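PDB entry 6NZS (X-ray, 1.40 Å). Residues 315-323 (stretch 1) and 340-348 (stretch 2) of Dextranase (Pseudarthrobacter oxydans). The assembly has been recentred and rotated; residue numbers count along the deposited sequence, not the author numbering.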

# COMPACT_ATOMS: atom_id res chain seq x y z
N MET A 315 -3.15 12.82 2.26
CA MET A 315 -3.98 12.31 3.35
C MET A 315 -3.39 12.68 4.71
O MET A 315 -4.12 13.03 5.64
N LEU A 316 -2.06 12.61 4.83
CA LEU A 316 -1.34 12.97 6.04
C LEU A 316 -0.07 13.72 5.65
O LEU A 316 0.70 13.24 4.82
N GLN A 317 0.14 14.88 6.27
CA GLN A 317 1.33 15.67 5.98
C GLN A 317 1.86 16.28 7.26
O GLN A 317 1.08 16.71 8.12
N PHE A 318 3.19 16.30 7.39
CA PHE A 318 3.85 16.83 8.57
C PHE A 318 4.98 17.77 8.16
O PHE A 318 5.47 17.72 7.03
N ALA A 319 5.37 18.61 9.10
CA ALA A 319 6.51 19.51 8.95
C ALA A 319 7.56 19.14 9.98
O ALA A 319 7.23 18.96 11.16
N SER A 320 8.81 19.01 9.54
CA SER A 320 9.91 18.61 10.40
C SER A 320 10.83 19.80 10.63
O SER A 320 11.38 20.36 9.67
N ALA A 321 11.00 20.18 11.90
CA ALA A 321 11.97 21.19 12.28
C ALA A 321 13.36 20.58 12.30
O ALA A 321 13.54 19.36 12.18
N ASP A 322 14.38 21.43 12.43
CA ASP A 322 15.73 20.89 12.60
C ASP A 322 15.82 20.01 13.84
O ASP A 322 16.53 19.00 13.84
N ALA A 323 15.09 20.36 14.90
CA ALA A 323 15.10 19.57 16.12
C ALA A 323 14.61 18.15 15.85
O ALA A 323 13.80 17.90 14.95
N HIS A 340 -0.96 11.54 -3.23
CA HIS A 340 -0.03 10.80 -2.38
C HIS A 340 -0.59 10.65 -0.97
O HIS A 340 -1.26 11.54 -0.44
N SER A 341 -0.27 9.51 -0.34
CA SER A 341 -0.78 9.22 0.99
C SER A 341 -0.10 10.06 2.07
O SER A 341 -0.76 10.50 3.02
N PHE A 342 1.21 10.28 1.96
CA PHE A 342 1.96 10.69 3.14
C PHE A 342 3.21 11.44 2.71
O PHE A 342 3.92 10.98 1.81
N VAL A 343 3.49 12.57 3.36
CA VAL A 343 4.72 13.32 3.09
C VAL A 343 5.13 14.11 4.32
O VAL A 343 4.29 14.50 5.14
N VAL A 344 6.43 14.32 4.45
CA VAL A 344 7.01 15.19 5.46
C VAL A 344 7.91 16.16 4.71
O VAL A 344 8.72 15.74 3.88
N TYR A 345 7.77 17.45 4.99
CA TYR A 345 8.66 18.46 4.46
C TYR A 345 9.41 19.11 5.61
O TYR A 345 8.90 19.18 6.73
N GLY A 346 10.61 19.60 5.32
CA GLY A 346 11.48 20.19 6.32
C GLY A 346 12.79 19.43 6.42
O GLY A 346 13.37 19.04 5.40
N ASN A 347 13.25 19.23 7.64
CA ASN A 347 14.46 18.45 7.85
C ASN A 347 14.09 16.97 7.76
O ASN A 347 13.56 16.39 8.70
N GLU A 348 14.42 16.36 6.62
CA GLU A 348 14.09 14.96 6.38
C GLU A 348 14.95 13.99 7.18
O GLU A 348 14.68 12.78 7.15

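Strands 316-320 and 342-346 run parallel, in register from Leu316 beside Phe342 to Ser320 beside Gly346. From Leu316 and Phe342 to Ala319 and Tyr345, paired side chains leave the sheet on the same face; Ser320 and Gly346 are the exception. Leu316, Phe318, Phe342 and Val344 share one face. Gln317, Ala319, Val343 and Tyr345 share the other. The three residues most covered by the opposite stretch are Asn347, Ser320 and Phe318.

Asn347 follows the second strand, and its CB points toward stretch 1. Its chi1 is t (-170°). This carries the side-chain amide to Asp322: Asn347 ND2 donates a hydrogen bond to Asp322 OD1 at 2.9 Å. Asp322 has its CB directed away, but with chi1 at -83° (m) its carboxylate comes back nearer to stretch 2. Asn347 CB also lies 3.4 Å from Ala321 O. Asn347 N also donates a backbone hydrogen bond to Ser320 O at 3.0 Å.

Ser320 also points toward the other stretch. Its chi1 is t (177°), and Ser320 OG donates a hydrogen bond to Asn347 O at 2.7 Å. The backbone N and O of Asn347 are thus both hydrogen-bonded to Ser320. Ser320 CB touches Val344 CG1 at 3.8 Å; Val344 is t. Opposite Ser320 lies Gly346, where a CB would point toward stretch 1 and fall about 2.1 Å from Ser320 O, a clash. The backbone angles of Gly346 (120/-138) by themselves also call for glycine.

Phe318 anchors the apolar face. It adopts m, with chi2 at 85°. Phe318 CE1 meets Phe342 CE2 at 3.8 Å. The two rings are oblique, with centroids 6.0 Å apart and planes at 43°. Phe342 is t, and the end of its side chain comes nearer to stretch 1 than its CB direction suggests. Phe342 CD2 lies 3.9 Å from Leu316 CB; Leu316 has chi1 m and chi2 t. Phe318 CB also approaches Val344 CG2 at 4.1 Å. These contacts make a continuous hydrocarbon patch.

The other face is partly polar. Gln317 is extended, with chi1 and chi2 both t. Gln317 NE2 sits at the edge of the Tyr345 ring, 3.5 Å from Tyr345 CD2, and Gln317 OE1 is 3.8 Å from Val343 CG1. Tyr345 is m and Val343 is p. Ala319 is barely covered by the other stretch.

At the start of the contact, Ser341 (p) points away, and its OG is hydrogen-bonded elsewhere in the structure.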

# COMPACT_ATOMS: atom_id res chain seq x y z
CB MET A 315 -4.20 10.81 3.22
CG MET A 315 -5.02 10.41 1.98
SD MET A 315 -6.68 11.12 1.92
CE MET A 315 -7.43 10.32 3.34
CB LEU A 316 -0.96 11.72 6.84
CG LEU A 316 -2.12 10.91 7.42
CD1 LEU A 316 -1.59 9.58 7.95
CD2 LEU A 316 -2.87 11.68 8.49
CB GLN A 317 1.04 16.78 4.96
CG GLN A 317 2.21 17.75 4.77
CD GLN A 317 2.06 18.61 3.54
OE1 GLN A 317 1.30 18.28 2.63
NE2 GLN A 317 2.81 19.71 3.49
CB PHE A 318 4.44 15.70 9.41
CG PHE A 318 3.41 14.82 10.02
CD1 PHE A 318 2.86 13.76 9.31
CD2 PHE A 318 2.96 15.07 11.30
CE1 PHE A 318 1.89 12.96 9.88
CE2 PHE A 318 2.01 14.27 11.88
CZ PHE A 318 1.46 13.22 11.18
CB ALA A 319 6.07 20.97 9.16
CB SER A 320 10.70 17.45 9.78
OG SER A 320 11.81 17.11 10.60
CB ALA A 321 11.63 21.74 13.66
CB ASP A 322 16.75 22.03 12.68
CG ASP A 322 17.16 22.54 11.32
OD1 ASP A 322 17.01 21.80 10.33
OD2 ASP A 322 17.64 23.69 11.24
CB ALA A 323 14.21 20.21 17.18
CB HIS A 340 1.32 11.53 -2.25
CG HIS A 340 2.03 11.76 -3.54
ND1 HIS A 340 3.18 12.51 -3.62
CD2 HIS A 340 1.77 11.33 -4.80
CE1 HIS A 340 3.59 12.55 -4.88
NE2 HIS A 340 2.75 11.85 -5.61
CB SER A 341 -0.63 7.73 1.31
OG SER A 341 0.74 7.32 1.32
CB PHE A 342 2.35 9.43 3.93
CG PHE A 342 3.12 9.73 5.19
CD1 PHE A 342 4.50 9.87 5.15
CD2 PHE A 342 2.46 9.89 6.39
CE1 PHE A 342 5.21 10.17 6.30
CE2 PHE A 342 3.17 10.19 7.55
CZ PHE A 342 4.53 10.32 7.50
CB VAL A 343 4.61 14.24 1.85
CG1 VAL A 343 3.83 15.51 2.19
CG2 VAL A 343 6.00 14.59 1.31
CB VAL A 344 7.84 14.41 6.49
CG1 VAL A 344 8.49 15.36 7.49
CG2 VAL A 344 6.97 13.38 7.20
CB TYR A 345 7.90 19.53 3.69
CG TYR A 345 7.33 19.05 2.38
CD1 TYR A 345 8.15 18.52 1.39
CD2 TYR A 345 5.97 19.12 2.13
CE1 TYR A 345 7.62 18.08 0.19
CE2 TYR A 345 5.43 18.68 0.94
CZ TYR A 345 6.27 18.16 -0.03
OH TYR A 345 5.74 17.73 -1.22
CB ASN A 347 15.12 18.78 9.18
CG ASN A 347 16.50 18.18 9.30
OD1 ASN A 347 16.74 17.05 8.86
ND2 ASN A 347 17.43 18.93 9.89
CB GLU A 348 14.16 14.66 4.88
CG GLU A 348 13.22 15.54 4.06
CD GLU A 348 13.22 15.21 2.57
OE1 GLU A 348 14.04 14.39 2.13
OE2 GLU A 348 12.40 15.80 1.84